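Local coordinates for glutathione S-transferase-like protein (Methylobacillus flagellatus, PDB 4GLT) that binds glutathione in a pocket shared by a thioredoxin-like domain and a helical domain, and probably acts as a transferase, at residues D64-P67 against P72-I75; M23-S28 against K36-A41; D124-A129 against L190-L195. All coordinates share one frame; numbering follows the deposited sequence.

Contact 1: D64-P67 against P72-I75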
loop_
_atom_site.group_PDB
_atom_site.type_symbol
_atom_site.label_atom_id
_atom_site.label_comp_id
_atom_site.label_asym_id
_atom_site.label_seq_id
_atom_site.Cartn_x
_atom_site.Cartn_y
_atom_site.Cartn_z
ATOM N N ASP A 64 -3.254 18.683 -5.092
ATOM C CA ASP A 64 -2.062 19.465 -5.375
ATOM C C ASP A 64 -0.864 18.909 -4.600
ATOM O O ASP A 64 0.285 19.229 -4.899
ATOM C CB ASP A 64 -2.272 20.933 -4.997
ATOM C CG ASP A 64 -3.307 21.639 -5.872
ATOM O OD1 ASP A 64 -3.742 22.744 -5.480
ATOM O OD2 ASP A 64 -3.682 21.111 -6.943
ATOM N N HIS A 65 -1.122 18.079 -3.599
ATOM C CA HIS A 65 -0.030 17.508 -2.821
ATOM C C HIS A 65 0.039 15.996 -3.006
ATOM O O HIS A 65 1.118 15.406 -3.090
ATOM C CB HIS A 65 -0.158 17.909 -1.348
ATOM C CG HIS A 65 -0.263 19.391 -1.142
ATOM N ND1 HIS A 65 0.754 20.142 -0.595
ATOM C CD2 HIS A 65 -1.257 20.262 -1.435
ATOM C CE1 HIS A 65 0.388 21.410 -0.549
ATOM N NE2 HIS A 65 -0.828 21.511 -1.056
ATOM N N ASN A 66 -1.124 15.369 -3.082
ATOM C CA ASN A 66 -1.194 13.969 -3.453
ATOM C C ASN A 66 -2.115 13.811 -4.647
ATOM O O ASN A 66 -3.320 14.012 -4.528
ATOM C CB ASN A 66 -1.707 13.132 -2.294
ATOM C CG ASN A 66 -1.618 11.648 -2.577
ATOM O OD1 ASN A 66 -1.265 11.240 -3.683
ATOM N ND2 ASN A 66 -1.946 10.835 -1.585
ATOM N N PRO A 67 -1.548 13.469 -5.811
ATOM C CA PRO A 67 -2.333 13.383 -7.040
ATOM C C PRO A 67 -3.442 12.339 -6.934
ATOM O O PRO A 67 -4.489 12.482 -7.570
ATOM C CB PRO A 67 -1.297 12.958 -8.088
ATOM C CG PRO A 67 0.024 13.327 -7.496
ATOM C CD PRO A 67 -0.146 13.077 -6.028
ATOM N N PRO A 72 -3.618 9.875 4.472
ATOM C CA PRO A 72 -2.858 11.040 4.903
ATOM C C PRO A 72 -1.823 11.471 3.863
ATOM O O PRO A 72 -1.342 10.644 3.097
ATOM C CB PRO A 72 -2.131 10.529 6.149
ATOM C CG PRO A 72 -1.904 9.083 5.876
ATOM C CD PRO A 72 -2.998 8.620 4.941
ATOM N N VAL A 73 -1.451 12.742 3.919
ATOM C CA VAL A 73 -0.318 13.277 3.204
ATOM C C VAL A 73 0.542 14.031 4.193
ATOM O O VAL A 73 0.027 14.840 4.935
ATOM C CB VAL A 73 -0.736 14.279 2.157
ATOM C CG1 VAL A 73 0.417 14.596 1.270
ATOM C CG2 VAL A 73 -1.876 13.765 1.370
ATOM N N LEU A 74 1.846 13.781 4.203
ATOM C CA LEU A 74 2.761 14.613 4.982
ATOM C C LEU A 74 3.411 15.646 4.072
ATOM O O LEU A 74 4.188 15.299 3.177
ATOM C CB LEU A 74 3.833 13.772 5.686
ATOM C CG LEU A 74 4.666 14.474 6.772
ATOM C CD1 LEU A 74 4.001 14.387 8.141
ATOM C CD2 LEU A 74 6.060 13.886 6.843
ATOM N N ILE A 75 3.062 16.913 4.287
ATOM C CA ILE A 75 3.688 18.032 3.587
ATOM C C ILE A 75 4.832 18.607 4.417
ATOM O O ILE A 75 4.592 19.194 5.469
ATOM C CB ILE A 75 2.678 19.158 3.335
ATOM C CG1 ILE A 75 1.452 18.603 2.612
ATOM C CG2 ILE A 75 3.333 20.299 2.565
ATOM C CD1 ILE A 75 0.233 19.490 2.700
#
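His65 and Asn66 approach Val73 and Ile75 in the thioredoxin-like domain, where the loop after strand 49-52 folds back on strand 73-75, which begins close after the cis peptide bond before Pro72. The nearest CA atoms, of Asn66 and Val73, are 6.7 Å apart, and the atoms that meet are all in side chains. His65 and Ile75 meet at about a right angle: the CD1 methyl of Ile75 sits over one face of the imidazole, 3.4 Å from ND1 and 3.8 Å from CE1. Ile75 gets there by an extended chain, chi2 162°, which carries CD1 out toward the ring. The second pair is set less squarely, with Asn66 CB 3.7 Å from CG2 of Val73. Asn66 has CG trans to its backbone N (chi1 -172°), which sends its amide along the loop, where OD1 accepts from Leu68 N in an Asx turn. Pro72, which follows this turn by a few residues, touches glutathione. At the other end of the amide, ND2 donates to Lys70 O and lies 4.2 Å from Val73 CG2.

Contact 2: M23-S28 against K36-A41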
loop_
_atom_site.group_PDB
_atom_site.type_symbol
_atom_site.label_atom_id
_atom_site.label_comp_id
_atom_site.label_asym_id
_atom_site.label_seq_id
_atom_site.Cartn_x
_atom_site.Cartn_y
_atom_site.Cartn_z
ATOM N N MET A 23 6.236 20.471 9.735
ATOM C CA MET A 23 5.670 19.467 8.853
ATOM C C MET A 23 4.175 19.418 9.102
ATOM O O MET A 23 3.732 19.423 10.254
ATOM C CB MET A 23 6.256 18.090 9.142
ATOM C CG MET A 23 7.760 17.992 9.033
ATOM S SD MET A 23 8.281 16.324 9.488
ATOM C CE MET A 23 7.028 15.935 10.702
ATOM N N LYS A 24 3.401 19.356 8.025
ATOM C CA LYS A 24 1.950 19.290 8.128
ATOM C C LYS A 24 1.438 17.916 7.715
ATOM O O LYS A 24 1.865 17.372 6.703
ATOM C CB LYS A 24 1.299 20.378 7.268
ATOM C CG LYS A 24 1.653 21.787 7.695
ATOM C CD LYS A 24 0.805 22.807 6.946
ATOM C CE LYS A 24 0.836 24.163 7.628
ATOM N NZ LYS A 24 0.030 25.173 6.881
ATOM N N LEU A 25 0.535 17.354 8.515
ATOM C CA LEU A 25 -0.061 16.056 8.209
ATOM C C LEU A 25 -1.546 16.160 7.913
ATOM O O LEU A 25 -2.359 16.208 8.836
ATOM C CB LEU A 25 0.131 15.074 9.368
ATOM C CG LEU A 25 -0.736 13.835 9.124
ATOM C CD1 LEU A 25 -0.173 12.996 7.983
ATOM C CD2 LEU A 25 -0.906 13.003 10.384
ATOM N N LEU A 26 -1.900 16.166 6.637
ATOM C CA LEU A 26 -3.296 16.185 6.253
ATOM C C LEU A 26 -3.944 14.901 6.710
ATOM O O LEU A 26 -3.423 13.824 6.479
ATOM C CB LEU A 26 -3.440 16.287 4.747
ATOM C CG LEU A 26 -2.849 17.505 4.060
ATOM C CD1 LEU A 26 -3.430 17.625 2.673
ATOM C CD2 LEU A 26 -3.142 18.736 4.851
ATOM N N TYR A 27 -5.105 15.014 7.325
ATOM C CA TYR A 27 -5.809 13.854 7.852
ATOM C C TYR A 27 -7.295 14.142 8.053
ATOM O O TYR A 27 -7.705 15.300 8.135
ATOM C CB TYR A 27 -5.194 13.447 9.186
ATOM C CG TYR A 27 -5.752 14.236 10.346
ATOM C CD1 TYR A 27 -6.655 13.659 11.230
ATOM C CD2 TYR A 27 -5.397 15.568 10.544
ATOM C CE1 TYR A 27 -7.176 14.376 12.288
ATOM C CE2 TYR A 27 -5.905 16.290 11.601
ATOM C CZ TYR A 27 -6.798 15.690 12.468
ATOM O OH TYR A 27 -7.314 16.400 13.526
ATOM N N SER A 28 -8.091 13.075 8.138
ATOM C CA SER A 28 -9.514 13.167 8.471
ATOM C C SER A 28 -9.719 12.493 9.817
ATOM O O SER A 28 -8.801 11.867 10.336
ATOM C CB SER A 28 -10.366 12.459 7.420
ATOM O OG SER A 28 -10.147 11.058 7.470
ATOM N N LYS A 36 -2.710 5.705 11.887
ATOM C CA LYS A 36 -1.438 4.995 12.000
ATOM C C LYS A 36 -0.299 6.020 11.940
ATOM O O LYS A 36 0.654 5.955 12.729
ATOM C CB LYS A 36 -1.311 3.934 10.886
ATOM C CG LYS A 36 -0.011 3.126 10.898
ATOM C CD LYS A 36 0.113 2.203 9.679
ATOM C CE LYS A 36 -0.261 2.944 8.396
ATOM N NZ LYS A 36 0.233 2.272 7.159
ATOM N N VAL A 37 -0.411 6.976 11.015
ATOM C CA VAL A 37 0.574 8.055 10.892
ATOM C C VAL A 37 0.594 8.955 12.135
ATOM O O VAL A 37 1.652 9.261 12.673
ATOM C CB VAL A 37 0.325 8.918 9.633
ATOM C CG1 VAL A 37 1.376 10.002 9.516
ATOM C CG2 VAL A 37 0.342 8.055 8.386
ATOM N N ARG A 38 -0.575 9.391 12.594
ATOM C CA ARG A 38 -0.613 10.256 13.768
ATOM C C ARG A 38 0.016 9.546 14.959
ATOM O O ARG A 38 0.788 10.146 15.707
ATOM C CB ARG A 38 -2.038 10.685 14.096
ATOM C CG ARG A 38 -2.704 11.479 12.984
ATOM C CD ARG A 38 -4.213 11.319 13.050
ATOM N NE ARG A 38 -4.831 12.188 14.048
ATOM C CZ ARG A 38 -6.027 11.965 14.588
ATOM N NH1 ARG A 38 -6.722 10.892 14.237
ATOM N NH2 ARG A 38 -6.527 12.806 15.483
ATOM N N VAL A 39 -0.296 8.264 15.125
ATOM C CA VAL A 39 0.203 7.515 16.274
ATOM C C VAL A 39 1.722 7.377 16.252
ATOM O O VAL A 39 2.377 7.370 17.303
ATOM C CB VAL A 39 -0.450 6.117 16.401
ATOM C CG1 VAL A 39 0.361 5.225 17.342
ATOM C CG2 VAL A 39 -1.873 6.236 16.924
ATOM N N VAL A 40 2.286 7.245 15.060
ATOM C CA VAL A 40 3.722 7.063 14.938
ATOM C C VAL A 40 4.369 8.388 15.296
ATOM O O VAL A 40 5.380 8.419 15.996
ATOM C CB VAL A 40 4.115 6.624 13.515
ATOM C CG1 VAL A 40 5.568 6.964 13.216
ATOM C CG2 VAL A 40 3.859 5.135 13.336
ATOM N N ALA A 41 3.746 9.480 14.843
ATOM C CA ALA A 41 4.239 10.827 15.118
ATOM C C ALA A 41 4.404 11.057 16.614
ATOM O O ALA A 41 5.402 11.630 17.059
ATOM C CB ALA A 41 3.303 11.875 14.517
#
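In the beta-alpha-beta unit made by strand 24-27, helix 32-44 and strand 49-52, Leu25 and Tyr27 of the first strand pack on Val37 and Arg38 of the helix. The axes of the short segments pass 10.1 Å apart and their directions differ by 149°, so the helix runs roughly antiparallel to the strand it follows. Leu25 and Tyr27, two residues apart on the strand, both direct their CB toward the helix. Leu25 divides its methyls: CD1 meets Val37 CG1 at 3.7 Å, whereas CD2 touches Arg38 CG at 3.5 Å, the leucine and arginine side chains standing at about a right angle. Beyond CG the arginine bends at chi3 (81°) and lays its guanidinium alongside the phenol of Tyr27. Tyr27 CE1 lies over the centre of one guanidinium face, 3.5 Å from Arg38 CZ, and the ring and guanidinium planes are 25° apart. From the ring's side the approach is oblique, and the closest atoms are CD1 and CE1, with OH farther away at 4.2 Å from NH2. An alanine at Arg38 is likely to leave Tyr27 without the flat group beside CD1 and CE1, and Leu25 CD2 without the methylene it rests on. The inner end of the contact is apolar: Val37 also packs on Pro72 and on Ile88 of helix 85-93, while Leu25 and Tyr27 both touch Met50 on the neighbouring parallel strand. A helix packed through aliphatic residues against the strand it follows, in a strand-helix-strand unit whose two strands are parallel, is the beta-alpha-beta crossover that begins the thioredoxin-like domain of glutathione S-transferases.

Contact 3: D124-A129 against L190-L195. With GSH (glutathione), chain E.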
loop_
_atom_site.group_PDB
_atom_site.type_symbol
_atom_site.label_atom_id
_atom_site.label_comp_id
_atom_site.label_asym_id
_atom_site.label_seq_id
_atom_site.Cartn_x
_atom_site.Cartn_y
_atom_site.Cartn_z
ATOM N N ASP A 124 -8.170 -2.420 4.200
ATOM C CA ASP A 124 -8.622 -2.172 2.828
ATOM C C ASP A 124 -9.892 -2.957 2.600
ATOM O O ASP A 124 -10.768 -2.514 1.873
ATOM C CB ASP A 124 -7.602 -2.601 1.756
ATOM C CG ASP A 124 -6.203 -2.055 2.000
ATOM O OD1 ASP A 124 -6.053 -0.839 2.204
ATOM O OD2 ASP A 124 -5.236 -2.853 1.960
ATOM N N ALA A 125 -9.971 -4.143 3.199
ATOM C CA ALA A 125 -11.104 -5.028 2.953
ATOM C C ALA A 125 -12.353 -4.435 3.602
ATOM O O ALA A 125 -13.423 -4.388 2.989
ATOM C CB ALA A 125 -10.814 -6.428 3.467
ATOM N N ALA A 126 -12.188 -3.941 4.825
ATOM C CA ALA A 126 -13.254 -3.264 5.561
ATOM C C ALA A 126 -13.732 -1.990 4.874
ATOM O O ALA A 126 -14.929 -1.734 4.792
ATOM C CB ALA A 126 -12.795 -2.955 6.977
ATOM N N VAL A 127 -12.796 -1.180 4.403
ATOM C CA VAL A 127 -13.158 0.036 3.703
ATOM C C VAL A 127 -13.986 -0.336 2.487
ATOM O O VAL A 127 -14.970 0.337 2.146
ATOM C CB VAL A 127 -11.908 0.830 3.265
ATOM C CG1 VAL A 127 -12.258 1.851 2.184
ATOM C CG2 VAL A 127 -11.279 1.511 4.467
ATOM N N ALA A 128 -13.579 -1.425 1.841
ATOM C CA ALA A 128 -14.238 -1.881 0.627
ATOM C C ALA A 128 -15.680 -2.222 0.950
ATOM O O ALA A 128 -16.618 -1.701 0.339
ATOM C CB ALA A 128 -13.516 -3.091 0.061
ATOM N N ALA A 129 -15.847 -3.097 1.932
ATOM C CA ALA A 129 -17.166 -3.456 2.404
ATOM C C ALA A 129 -17.975 -2.191 2.705
ATOM O O ALA A 129 -19.027 -1.955 2.103
ATOM C CB ALA A 129 -17.054 -4.337 3.636
ATOM N N LEU A 190 -15.219 1.340 14.710
ATOM C CA LEU A 190 -15.868 2.518 14.166
ATOM C C LEU A 190 -16.947 2.118 13.168
ATOM O O LEU A 190 -18.041 2.674 13.172
ATOM C CB LEU A 190 -14.841 3.436 13.488
ATOM C CG LEU A 190 -15.396 4.531 12.568
ATOM C CD1 LEU A 190 -16.273 5.498 13.349
ATOM C CD2 LEU A 190 -14.272 5.272 11.861
ATOM N N ARG A 191 -16.645 1.152 12.313
ATOM C CA ARG A 191 -17.522 0.886 11.178
ATOM C C ARG A 191 -18.493 -0.258 11.421
ATOM O O ARG A 191 -19.507 -0.372 10.733
ATOM C CB ARG A 191 -16.698 0.640 9.909
ATOM C CG ARG A 191 -15.927 1.864 9.420
ATOM C CD ARG A 191 -16.860 3.003 9.027
ATOM N NE ARG A 191 -16.136 4.135 8.455
ATOM C CZ ARG A 191 -16.668 5.333 8.216
ATOM N NH1 ARG A 191 -17.940 5.574 8.505
ATOM N NH2 ARG A 191 -15.925 6.298 7.689
ATOM N N TYR A 192 -18.193 -1.098 12.403
ATOM C CA TYR A 192 -19.024 -2.265 12.671
ATOM C C TYR A 192 -19.316 -2.417 14.154
ATOM O O TYR A 192 -18.667 -3.205 14.837
ATOM C CB TYR A 192 -18.368 -3.533 12.114
ATOM C CG TYR A 192 -18.260 -3.511 10.604
ATOM C CD1 TYR A 192 -17.037 -3.285 9.973
ATOM C CD2 TYR A 192 -19.385 -3.694 9.809
ATOM C CE1 TYR A 192 -16.940 -3.250 8.592
ATOM C CE2 TYR A 192 -19.299 -3.661 8.428
ATOM C CZ TYR A 192 -18.075 -3.440 7.826
ATOM O OH TYR A 192 -17.994 -3.404 6.450
ATOM N N GLN A 193 -20.298 -1.658 14.640
ATOM C CA GLN A 193 -20.680 -1.693 16.049
ATOM C C GLN A 193 -20.966 -3.117 16.497
ATOM O O GLN A 193 -20.659 -3.496 17.627
ATOM C CB GLN A 193 -21.931 -0.846 16.297
ATOM C CG GLN A 193 -21.984 0.458 15.522
ATOM C CD GLN A 193 -23.094 1.367 16.004
ATOM O OE1 GLN A 193 -23.780 2.007 15.209
ATOM N NE2 GLN A 193 -23.279 1.426 17.316
ATOM N N HIS A 194 -21.556 -3.900 15.602
ATOM C CA HIS A 194 -22.069 -5.213 15.965
ATOM C C HIS A 194 -21.032 -6.329 15.880
ATOM O O HIS A 194 -21.300 -7.456 16.277
ATOM C CB HIS A 194 -23.306 -5.547 15.130
ATOM C CG HIS A 194 -24.348 -4.473 15.146
ATOM N ND1 HIS A 194 -24.881 -3.972 16.314
ATOM C CD2 HIS A 194 -24.963 -3.810 14.138
ATOM C CE1 HIS A 194 -25.774 -3.043 16.025
ATOM N NE2 HIS A 194 -25.843 -2.924 14.711
ATOM N N LEU A 195 -19.848 -6.021 15.369
ATOM C CA LEU A 195 -18.761 -6.995 15.380
ATOM C C LEU A 195 -18.261 -7.189 16.808
ATOM O O LEU A 195 -17.755 -6.256 17.431
ATOM C CB LEU A 195 -17.598 -6.554 14.479
ATOM C CG LEU A 195 -17.724 -6.721 12.961
ATOM C CD1 LEU A 195 -16.361 -6.594 12.293
ATOM C CD2 LEU A 195 -18.361 -8.058 12.612
HETATM N N1 GSH E . -2.904 3.471 0.900
HETATM C CA1 GSH E . -3.259 4.763 1.528
HETATM C C1 GSH E . -2.501 4.772 2.820
HETATM O O11 GSH E . -2.212 5.849 3.369
HETATM O O12 GSH E . -2.159 3.668 3.294
HETATM C CB1 GSH E . -4.787 4.856 1.701
HETATM C CG1 GSH E . -5.248 6.200 2.282
HETATM C CD1 GSH E . -6.764 6.233 2.456
HETATM O OE1 GSH E . -7.457 5.326 2.018
HETATM N N2 GSH E . -7.271 7.292 3.099
HETATM C CA2 GSH E . -8.692 7.611 3.274
HETATM C C2 GSH E . -9.419 6.695 4.227
HETATM O O2 GSH E . -8.860 6.252 5.221
HETATM C CB2 GSH E . -9.395 7.680 1.925
HETATM S SG2 GSH E . -8.821 9.093 0.955
HETATM N N3 GSH E . -10.687 6.413 3.943
HETATM C CA3 GSH E . -11.475 5.477 4.730
HETATM C C3 GSH E . -12.239 6.136 5.860
HETATM O O31 GSH E . -13.251 5.555 6.313
HETATM O O32 GSH E . -11.829 7.230 6.313
#
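Helix 176-191 ends beside Ala126 and Ala129 of helix 106-133: Tyr192 is the first residue to leave helical angles, the backbone then makes a type I turn from Tyr192 to Leu195, and the nearest CA atoms, those of Ala126 and Arg191, are 8.2 Å apart. Tyr192 carries the protein side of the contact. With CG trans to its carbonyl carbon (chi1 -65°), the ring is pointed at the helix and meets it with its edge, both alanine CB atoms lying near the ring plane. At the end of the phenol Ala129 CB approaches OH closely, at 3.1 Å, short enough that its exact value is doubtful; along the side, Ala126 CB is 4.5 Å from CE1. The hydroxyl is 3.9 Å from Ala126 O, too far for a hydrogen bond between them. Leu149 of helix 142-162 packs on both Ala129 and Tyr192, tying a third helix to this joint.

One residue earlier, Arg191 turns to the ligand. Its chain bends at chi2, and NH2 donates to O31 of the glutathione glycyl carboxylate over 3.1 Å, at 159° across the hydrogen and from the guanidinium edge near its plane. NE is engaged as well, hydrogen-bonded to Tyr187 OH, which in turn binds glutathione; that second bond would restrain rotation of the guanidinium. From helix 106-133, Val127 CG2 adds an apolar touch at 4.0 Å from GSH CA3. The chemistry therefore divides: small alanines let the tyrosine edge come close to the helix, while the adjoining arginine probably offsets the charge of the carboxylate, which suggests that this helix end helps set where the glycyl end of glutathione lies.

How the contacts relate
From the N terminus, contact 2 closes first, spanning the seven residues between 23-28 and 36-41; contact 1 then closes the four-residue loop between 64-67 and 72-75, and contact 3 spans sixty residues, largely helical, between 124-129 and 190-195. The three follow in series, neither nesting nor crossing. Contacts 1 and 2 share one sheet: strands 24-27 and 73-75 are antiparallel neighbours, with Ile75 N 2.7 Å from Lys24 O, and Pro72 also packs on Val37. Contact 3 stands apart in the helical domain, its nearest atoms about 7 Å from contact 2 and 10 Å from contact 1. Glutathione bridges this separation, touching Pro72 from contact 1 and Val127 and Arg191 from contact 3.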